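Local structure of beta-lactamase-like protein (Novosphingobium pentaromativorans US6-1, 6AUF) at residues S77-A80 / D81-P84; S169-G173 / R174-T178; A230-R233 / T234-R238. The protein is a zinc-dependent metallo-beta-lactamase of the B3-like type that probably hydrolyses the amide bond of the beta-lactam ring. One frame throughout, in Å; residues are numbered along the deposited sequence.

Contact 1 (S77-A80 / D81-P84); sequences SGPA and DAAP
Pro79 and Ala82 close a type I beta turn through their backbones: Ala82 N donates to Pro79 O over 3.1 Å, with an N-H...O angle of 157° and the N-H lying above the carbonyl plane. Pro79 O also accepts from Ser115 OG, giving this carbonyl two donors. Ser77 OG donates to Gly78 O at 2.8 Å, in the carbonyl plane and on a lone pair; the same hydroxyl is hydrogen-bonded to Ser115 N.

The Ala82 methyl points back and meets the proline ring, with Ala82 CB 3.9 Å from Pro79 CD. At the positive phi of Gly78 (79°) a side chain would be forced against Ser77 O and Pro79 CD, which suits glycine.

Asp81 folds its carboxylate back along the turn, with CG between backbone N and carbonyl carbon (chi1 63°). This places Asp81 OD1 3.9 Å from Pro79 CB, while its hydrogen bond goes to Ser41 OG.

The chemistry implies a turn fixed mainly by polar bonds, leading strand 72-75 into helix 83-91 beside the zinc ligands Asp111 and His112, with the Pro79 side chain about 5 Å from that of Asp111; backbone hydrogen bonds between His112 and both Ser77 and Gly78 probably help position that ligand.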
ATOM      1  N   SER A  77       1.088   6.734  -4.683  1.00 74.33           N
ATOM      2  CA  SER A  77       1.224   7.431  -5.942  1.00 63.90           C
ATOM      3  C   SER A  77       1.699   6.540  -7.076  1.00 68.37           C
ATOM      4  O   SER A  77       1.548   6.916  -8.243  1.00 76.25           O
ATOM      5  CB  SER A  77       2.216   8.590  -5.784  1.00 75.09           C
ATOM      6  OG  SER A  77       3.519   8.080  -5.538  1.00 81.13           O
ATOM      7  N   GLY A  78       2.264   5.379  -6.772  1.00 63.92           N
ATOM      8  CA  GLY A  78       3.010   4.633  -7.753  1.00 61.83           C
ATOM      9  C   GLY A  78       4.392   5.235  -7.908  1.00 68.94           C
ATOM     10  O   GLY A  78       4.769   6.171  -7.194  1.00 74.27           O
ATOM     11  N   PRO A  79       5.171   4.714  -8.854  1.00 72.02           N
ATOM     12  CA  PRO A  79       6.562   5.166  -9.013  1.00 73.46           C
ATOM     13  C   PRO A  79       6.672   6.666  -9.257  1.00 77.23           C
ATOM     14  O   PRO A  79       5.687   7.391  -9.426  1.00 79.52           O
ATOM     15  CB  PRO A  79       7.054   4.360 -10.217  1.00 70.52           C
ATOM     16  CG  PRO A  79       6.204   3.112 -10.196  1.00 64.10           C
ATOM     17  CD  PRO A  79       4.854   3.555  -9.709  1.00 65.66           C
ATOM     18  N   ALA A  80       7.922   7.130  -9.295  1.00 80.16           N
ATOM     19  CA  ALA A  80       8.173   8.568  -9.316  1.00 84.11           C
ATOM     20  C   ALA A  80       7.611   9.236 -10.561  1.00 85.55           C
ATOM     21  O   ALA A  80       7.299  10.430 -10.528  1.00 99.55           O
ATOM     22  CB  ALA A  80       9.670   8.845  -9.205  1.00 88.74           C
ATOM     23  N   ASP A  81       7.474   8.504 -11.665  1.00 76.51           N
ATOM     24  CA  ASP A  81       7.004   9.102 -12.913  1.00 86.20           C
ATOM     25  C   ASP A  81       5.525   8.866 -13.168  1.00 86.20           C
ATOM     26  O   ASP A  81       5.039   9.189 -14.254  1.00 91.42           O
ATOM     27  CB  ASP A  81       7.807   8.573 -14.111  1.00 82.78           C
ATOM     28  CG  ASP A  81       7.647   7.064 -14.314  1.00 87.39           C
ATOM     29  OD1 ASP A  81       6.934   6.418 -13.511  1.00 86.60           O
ATOM     30  OD2 ASP A  81       8.246   6.518 -15.266  1.00 86.90           O
ATOM     31  N   ALA A  82       4.796   8.319 -12.201  1.00 85.05           N
ATOM     32  CA  ALA A  82       3.467   7.788 -12.461  1.00 85.06           C
ATOM     33  C   ALA A  82       2.338   8.746 -12.098  1.00 86.79           C
ATOM     34  O   ALA A  82       1.170   8.393 -12.284  1.00 91.58           O
ATOM     35  CB  ALA A  82       3.282   6.460 -11.715  1.00 76.34           C
ATOM     36  N   ALA A  83       2.647   9.943 -11.604  1.00 80.67           N
ATOM     37  CA  ALA A  83       1.611  10.883 -11.190  1.00 87.20           C
ATOM     38  C   ALA A  83       0.525  11.054 -12.260  1.00 97.04           C
ATOM     39  O   ALA A  83      -0.662  10.816 -11.985  1.00 92.86           O
ATOM     40  CB  ALA A  83       2.248  12.230 -10.842  1.00 89.91           C
ATOM     41  N   PRO A  84       0.877  11.459 -13.488  1.00 96.05           N
ATOM     42  CA  PRO A  84      -0.167  11.668 -14.511  1.00 98.39           C
ATOM     43  C   PRO A  84      -1.021  10.436 -14.780  1.00 93.51           C
ATOM     44  O   PRO A  84      -2.217  10.570 -15.063  1.00 83.93           O
ATOM     45  CB  PRO A  84       0.634  12.079 -15.758  1.00 97.34           C
ATOM     46  CG  PRO A  84       1.915  12.634 -15.219  1.00101.25           C
ATOM     47  CD  PRO A  84       2.218  11.819 -13.981  1.00 98.80           C
TER

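Contact 2 (S169-G173 / R174-T178); sequences SVTLG and RLALT
Leu175 carries CG beside its backbone N (chi1 -69°), whereas Leu172 swings CG to the far side from its own N (chi1 -173°), and these two torsions splay the leucine branches while their stems stay close. Leu172 CB and Leu175 CB are 4.1 Å apart, and Leu175 CD1 approaches the same Leu172 CB. On the other face, Ser169 turns its hydroxyl against the flank of Thr178, bringing Ser169 OG to 3.4 Å from Thr178 CB.

These residues belong to a two-residue beta hairpin whose strands run antiparallel. Val170 and Leu177 form one hydrogen-bonded pair: Val170 N donates to Leu177 O at 2.7 Å and Leu177 N returns the bond to Val170 O at 2.9 Å. Leu172 and Leu175 form the other, linked by Leu172 N to Leu175 O at 3.2 Å and by Leu175 N to Leu172 O at 2.9 Å. Both N-H groups of this second pair stand more than 40° above the acceptor's carbonyl plane, where the strands bend into the type II' turn. Gly173 occupies its first corner with a positive phi, which favours glycine.

Between these pairs, Thr171 CA lies 3.4 Å from Leu175 O in a CA-H...O contact, and Thr171 CG2 reaches the methyl of Ala176.

Side chains alternate between the two faces of this outer hairpin of the five-stranded sheet. Apolar Val170, Leu172, Leu175 and Leu177 pack on strands 72-75 and 100-104 of the other sheet, inside the alpha-beta/beta-alpha sandwich of metallo-beta-lactamases; Ser169, Thr171, Ala176 and Thr178 form the more exposed side.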
ATOM      1  N   SER A 169      -7.030   7.475  13.001  1.00 67.72           N
ATOM      2  CA  SER A 169      -8.019   7.497  11.936  1.00 64.19           C
ATOM      3  C   SER A 169      -7.855   8.764  11.120  1.00 66.09           C
ATOM      4  O   SER A 169      -7.829   9.863  11.681  1.00 65.30           O
ATOM      5  CB  SER A 169      -9.433   7.427  12.500  1.00 66.74           C
ATOM      6  OG  SER A 169      -9.816   6.080  12.638  1.00 86.78           O
ATOM      7  N   VAL A 170      -7.734   8.616   9.806  1.00 63.15           N
ATOM      8  CA  VAL A 170      -7.862   9.751   8.904  1.00 65.43           C
ATOM      9  C   VAL A 170      -9.341   9.901   8.573  1.00 71.08           C
ATOM     10  O   VAL A 170      -9.963   8.980   8.028  1.00 71.75           O
ATOM     11  CB  VAL A 170      -7.022   9.569   7.636  1.00 58.29           C
ATOM     12  CG1 VAL A 170      -7.179  10.780   6.737  1.00 60.28           C
ATOM     13  CG2 VAL A 170      -5.573   9.361   7.997  1.00 56.32           C
ATOM     14  N   THR A 171      -9.913  11.047   8.930  1.00 65.95           N
ATOM     15  CA  THR A 171     -11.335  11.295   8.748  1.00 75.34           C
ATOM     16  C   THR A 171     -11.556  12.414   7.742  1.00 83.71           C
ATOM     17  O   THR A 171     -10.927  13.475   7.830  1.00 89.98           O
ATOM     18  CB  THR A 171     -12.001  11.661  10.063  1.00 76.27           C
ATOM     19  OG1 THR A 171     -11.077  12.418  10.856  1.00 89.93           O
ATOM     20  CG2 THR A 171     -12.420  10.401  10.790  1.00 62.56           C
ATOM     21  N   LEU A 172     -12.469  12.171   6.804  1.00 79.72           N
ATOM     22  CA  LEU A 172     -12.864  13.137   5.780  1.00 74.92           C
ATOM     23  C   LEU A 172     -14.378  13.019   5.681  1.00 75.00           C
ATOM     24  O   LEU A 172     -14.889  12.094   5.045  1.00 73.07           O
ATOM     25  CB  LEU A 172     -12.191  12.849   4.443  1.00 69.85           C
ATOM     26  CG  LEU A 172     -12.436  13.904   3.375  1.00 85.02           C
ATOM     27  CD1 LEU A 172     -12.236  15.284   3.980  1.00 84.54           C
ATOM     28  CD2 LEU A 172     -11.512  13.695   2.187  1.00 90.23           C
ATOM     29  N   GLY A 173     -15.091  13.936   6.318  1.00 81.38           N
ATOM     30  CA  GLY A 173     -16.529  13.764   6.410  1.00 77.76           C
ATOM     31  C   GLY A 173     -16.835  12.438   7.072  1.00 83.92           C
ATOM     32  O   GLY A 173     -16.229  12.068   8.083  1.00 94.46           O
ATOM     33  N   ARG A 174     -17.758  11.687   6.486  1.00 83.79           N
ATOM     34  CA  ARG A 174     -18.123  10.383   7.023  1.00 81.04           C
ATOM     35  C   ARG A 174     -17.117   9.299   6.663  1.00 76.61           C
ATOM     36  O   ARG A 174     -17.267   8.158   7.114  1.00 76.22           O
ATOM     37  CB  ARG A 174     -19.519  10.005   6.537  1.00 85.07           C
ATOM     38  CG  ARG A 174     -20.534  11.104   6.802  1.00 92.35           C
ATOM     39  CD  ARG A 174     -21.390  11.397   5.586  1.00101.16           C
ATOM     40  NE  ARG A 174     -22.352  10.323   5.339  1.00109.29           N
ATOM     41  CZ  ARG A 174     -23.280  10.345   4.388  1.00113.24           C
ATOM     42  NH1 ARG A 174     -24.108   9.320   4.257  1.00114.56           N
ATOM     43  NH2 ARG A 174     -23.387  11.386   3.566  1.00115.27           N
ATOM     44  N   LEU A 175     -16.099   9.625   5.872  1.00 77.37           N
ATOM     45  CA  LEU A 175     -14.995   8.705   5.649  1.00 75.95           C
ATOM     46  C   LEU A 175     -14.191   8.519   6.928  1.00 81.98           C
ATOM     47  O   LEU A 175     -13.952   9.471   7.680  1.00 90.16           O
ATOM     48  CB  LEU A 175     -14.068   9.230   4.559  1.00 80.81           C
ATOM     49  CG  LEU A 175     -14.564   9.273   3.131  1.00 82.06           C
ATOM     50  CD1 LEU A 175     -13.395   9.592   2.229  1.00 90.30           C
ATOM     51  CD2 LEU A 175     -15.145   7.937   2.795  1.00 84.52           C
ATOM     52  N   ALA A 176     -13.757   7.284   7.162  1.00 71.87           N
ATOM     53  CA  ALA A 176     -12.897   6.988   8.301  1.00 65.81           C
ATOM     54  C   ALA A 176     -11.961   5.863   7.874  1.00 62.10           C
ATOM     55  O   ALA A 176     -12.357   4.695   7.873  1.00 66.59           O
ATOM     56  CB  ALA A 176     -13.711   6.609   9.533  1.00 59.94           C
ATOM     57  N   LEU A 177     -10.734   6.224   7.505  1.00 61.75           N
ATOM     58  CA  LEU A 177      -9.685   5.257   7.208  1.00 63.68           C
ATOM     59  C   LEU A 177      -8.783   5.124   8.431  1.00 64.91           C
ATOM     60  O   LEU A 177      -8.170   6.103   8.877  1.00 69.86           O
ATOM     61  CB  LEU A 177      -8.880   5.673   5.978  1.00 56.74           C
ATOM     62  CG  LEU A 177      -9.573   5.614   4.607  1.00 64.24           C
ATOM     63  CD1 LEU A 177     -10.411   6.868   4.313  1.00 56.50           C
ATOM     64  CD2 LEU A 177      -8.532   5.400   3.511  1.00 61.75           C
ATOM     65  N   THR A 178      -8.701   3.926   8.977  1.00 61.67           N
ATOM     66  CA  THR A 178      -7.984   3.720  10.224  1.00 56.85           C
ATOM     67  C   THR A 178      -6.705   2.914   9.961  1.00 57.52           C
ATOM     68  O   THR A 178      -6.731   1.880   9.279  1.00 63.81           O
ATOM     69  CB  THR A 178      -8.930   3.087  11.251  1.00 55.38           C
ATOM     70  OG1 THR A 178      -8.265   2.057  11.978  1.00 65.83           O
ATOM     71  CG2 THR A 178     -10.178   2.535  10.550  1.00 79.37           C
TER

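Contact 3 (A230-R233 / T234-R238); sequences ARIR and TGLSR
Ile232 and Leu236, one helical turn apart, lie side by side and point the same way, with Ile232 CG2 3.9 Å from Leu236 CD1. Thr234 sits on a different side of the helix. Its methyl is turned anti to the backbone N (chi1 -67° for OG1), which puts Thr234 CG2 over the centre of one face of the Arg238 guanidinium, 3.3 Å above its plane. The hydroxyl instead folds back, and Thr234 OG1 makes a weak 3.3 Å bond to Ala230 O.

Arg231 NH1 and Arg238 NH1 stand 4.4 Å apart, and one water accepts from both, 2.9 Å from Arg231 NH1 and 2.9 Å from Arg238 NH1, in the plane of each guanidinium. Glu181 probably eases the like charges: its carboxylate forms a salt bridge with Arg231 NH2, and its backbone O accepts from Arg238 NH1.

The alpha-helical backbone bonds hold these side chains in place; that from Leu236 N to Ile232 O is nearly straight at 174°.

Helix 226-241 is the crossover between parallel strands 203-208 and 246-248. Helix 272-292 packs against it through Phe284 on Ile232 and Ala280 on Leu236, while the side bearing Arg231 and Arg238 faces Glu181, the last residue of strand 175-181.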
ATOM      1  N   ALA A 230      11.864  -7.610  15.886  1.00 47.25           N
ATOM      2  CA  ALA A 230      10.713  -7.468  16.773  1.00 49.66           C
ATOM      3  C   ALA A 230       9.615  -6.664  16.094  1.00 52.20           C
ATOM      4  O   ALA A 230       8.430  -6.984  16.224  1.00 53.26           O
ATOM      5  CB  ALA A 230      11.131  -6.815  18.097  1.00 43.16           C
ATOM      6  N   ARG A 231       9.999  -5.609  15.375  1.00 48.05           N
ATOM      7  CA  ARG A 231       9.037  -4.855  14.580  1.00 51.96           C
ATOM      8  C   ARG A 231       8.379  -5.727  13.507  1.00 52.63           C
ATOM      9  O   ARG A 231       7.176  -5.603  13.257  1.00 51.61           O
ATOM     10  CB  ARG A 231       9.730  -3.641  13.966  1.00 53.95           C
ATOM     11  CG  ARG A 231      10.105  -2.602  15.011  1.00 48.99           C
ATOM     12  CD  ARG A 231       8.843  -2.091  15.667  1.00 50.42           C
ATOM     13  NE  ARG A 231       8.272  -0.978  14.921  1.00 53.86           N
ATOM     14  CZ  ARG A 231       7.089  -0.426  15.189  1.00 57.13           C
ATOM     15  NH1 ARG A 231       6.323  -0.903  16.173  1.00 45.92           N
ATOM     16  NH2 ARG A 231       6.675   0.607  14.467  1.00 56.16           N
ATOM     17  N   ILE A 232       9.135  -6.638  12.882  1.00 45.96           N
ATOM     18  CA  ILE A 232       8.522  -7.538  11.905  1.00 45.93           C
ATOM     19  C   ILE A 232       7.432  -8.378  12.562  1.00 46.45           C
ATOM     20  O   ILE A 232       6.300  -8.460  12.070  1.00 51.13           O
ATOM     21  CB  ILE A 232       9.585  -8.417  11.223  1.00 40.58           C
ATOM     22  CG1 ILE A 232      10.493  -7.556  10.337  1.00 42.41           C
ATOM     23  CG2 ILE A 232       8.907  -9.516  10.403  1.00 40.89           C
ATOM     24  CD1 ILE A 232      11.823  -8.214   9.968  1.00 42.86           C
ATOM     25  N   ARG A 233       7.753  -9.012  13.683  1.00 52.84           N
ATOM     26  CA  ARG A 233       6.761  -9.829  14.369  1.00 51.00           C
ATOM     27  C   ARG A 233       5.506  -9.027  14.697  1.00 43.30           C
ATOM     28  O   ARG A 233       4.381  -9.523  14.547  1.00 43.95           O
ATOM     29  CB  ARG A 233       7.388 -10.420  15.630  1.00 52.14           C
ATOM     30  CG  ARG A 233       8.671 -11.136  15.315  1.00 54.69           C
ATOM     31  CD  ARG A 233       8.656 -12.533  15.863  1.00 63.17           C
ATOM     32  NE  ARG A 233       9.978 -13.138  15.789  1.00 75.22           N
ATOM     33  CZ  ARG A 233      10.316 -14.085  14.922  1.00 80.24           C
ATOM     34  NH1 ARG A 233       9.417 -14.545  14.059  1.00 69.82           N
ATOM     35  NH2 ARG A 233      11.551 -14.576  14.928  1.00 92.56           N
ATOM     36  N   THR A 234       5.683  -7.787  15.151  1.00 42.46           N
ATOM     37  CA  THR A 234       4.539  -6.929  15.436  1.00 45.26           C
ATOM     38  C   THR A 234       3.716  -6.684  14.184  1.00 47.15           C
ATOM     39  O   THR A 234       2.483  -6.718  14.230  1.00 48.01           O
ATOM     40  CB  THR A 234       5.007  -5.590  16.021  1.00 47.86           C
ATOM     41  OG1 THR A 234       5.572  -5.807  17.315  1.00 47.14           O
ATOM     42  CG2 THR A 234       3.824  -4.565  16.138  1.00 42.41           C
ATOM     43  N   GLY A 235       4.389  -6.423  13.062  1.00 46.84           N
ATOM     44  CA  GLY A 235       3.682  -6.122  11.833  1.00 44.17           C
ATOM     45  C   GLY A 235       2.913  -7.323  11.309  1.00 53.14           C
ATOM     46  O   GLY A 235       1.750  -7.204  10.911  1.00 48.72           O
ATOM     47  N   LEU A 236       3.556  -8.497  11.297  1.00 50.61           N
ATOM     48  CA  LEU A 236       2.857  -9.703  10.871  1.00 49.22           C
ATOM     49  C   LEU A 236       1.620  -9.930  11.722  1.00 55.44           C
ATOM     50  O   LEU A 236       0.548 -10.302  11.213  1.00 51.20           O
ATOM     51  CB  LEU A 236       3.779 -10.911  10.961  1.00 44.07           C
ATOM     52  CG  LEU A 236       5.019 -10.808  10.096  1.00 51.45           C
ATOM     53  CD1 LEU A 236       5.917 -12.032  10.291  1.00 45.64           C
ATOM     54  CD2 LEU A 236       4.585 -10.653   8.658  1.00 41.03           C
ATOM     55  N   SER A 237       1.749  -9.695  13.024  1.00 50.77           N
ATOM     56  CA  SER A 237       0.640  -9.958  13.923  1.00 53.82           C
ATOM     57  C   SER A 237      -0.510  -8.996  13.658  1.00 51.44           C
ATOM     58  O   SER A 237      -1.672  -9.410  13.625  1.00 52.64           O
ATOM     59  CB  SER A 237       1.119  -9.883  15.374  1.00 44.49           C
ATOM     60  OG  SER A 237       0.036  -9.606  16.243  1.00 58.87           O
ATOM     61  N   ARG A 238      -0.205  -7.718  13.437  1.00 41.16           N
ATOM     62  CA  ARG A 238      -1.262  -6.756  13.142  1.00 54.38           C
ATOM     63  C   ARG A 238      -1.894  -7.001  11.771  1.00 55.24           C
ATOM     64  O   ARG A 238      -3.115  -6.876  11.616  1.00 56.19           O
ATOM     65  CB  ARG A 238      -0.711  -5.335  13.245  1.00 47.59           C
ATOM     66  CG  ARG A 238      -0.481  -4.919  14.726  1.00 47.39           C
ATOM     67  CD  ARG A 238       0.357  -3.671  14.845  1.00 41.25           C
ATOM     68  NE  ARG A 238       0.645  -3.352  16.233  1.00 51.52           N
ATOM     69  CZ  ARG A 238       1.426  -2.352  16.630  1.00 46.31           C
ATOM     70  NH1 ARG A 238       2.001  -1.548  15.753  1.00 41.73           N
ATOM     71  NH2 ARG A 238       1.626  -2.159  17.914  1.00 44.96           N
TER
HETATM   72  O   HOH W   1       3.814   0.607  16.426  1.00 47.77           O

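Overall arrangement
Contact 1 is buried, whereas contacts 2 and 3 are only partly so. Contact 1 leaves strand 72-75 of the seven-stranded sheet; contact 2 forms the edge hairpin of the five-stranded sheet and packs on that same strand, so strand 72-75 is their common neighbour, though their nearest atoms are about 13 Å apart. Contacts 2 and 3 both serve the five-stranded sheet: strand 175-181 of contact 2 ends in Glu181, which holds the arginines of contact 3. Contacts 1 and 3 lie on opposite sides of the chain's centre. Chemistry follows place: turn bonds near the zinc ligands, a leucine-rich face between sheets, and a helix with one apolar flank and one of water-bridged arginines.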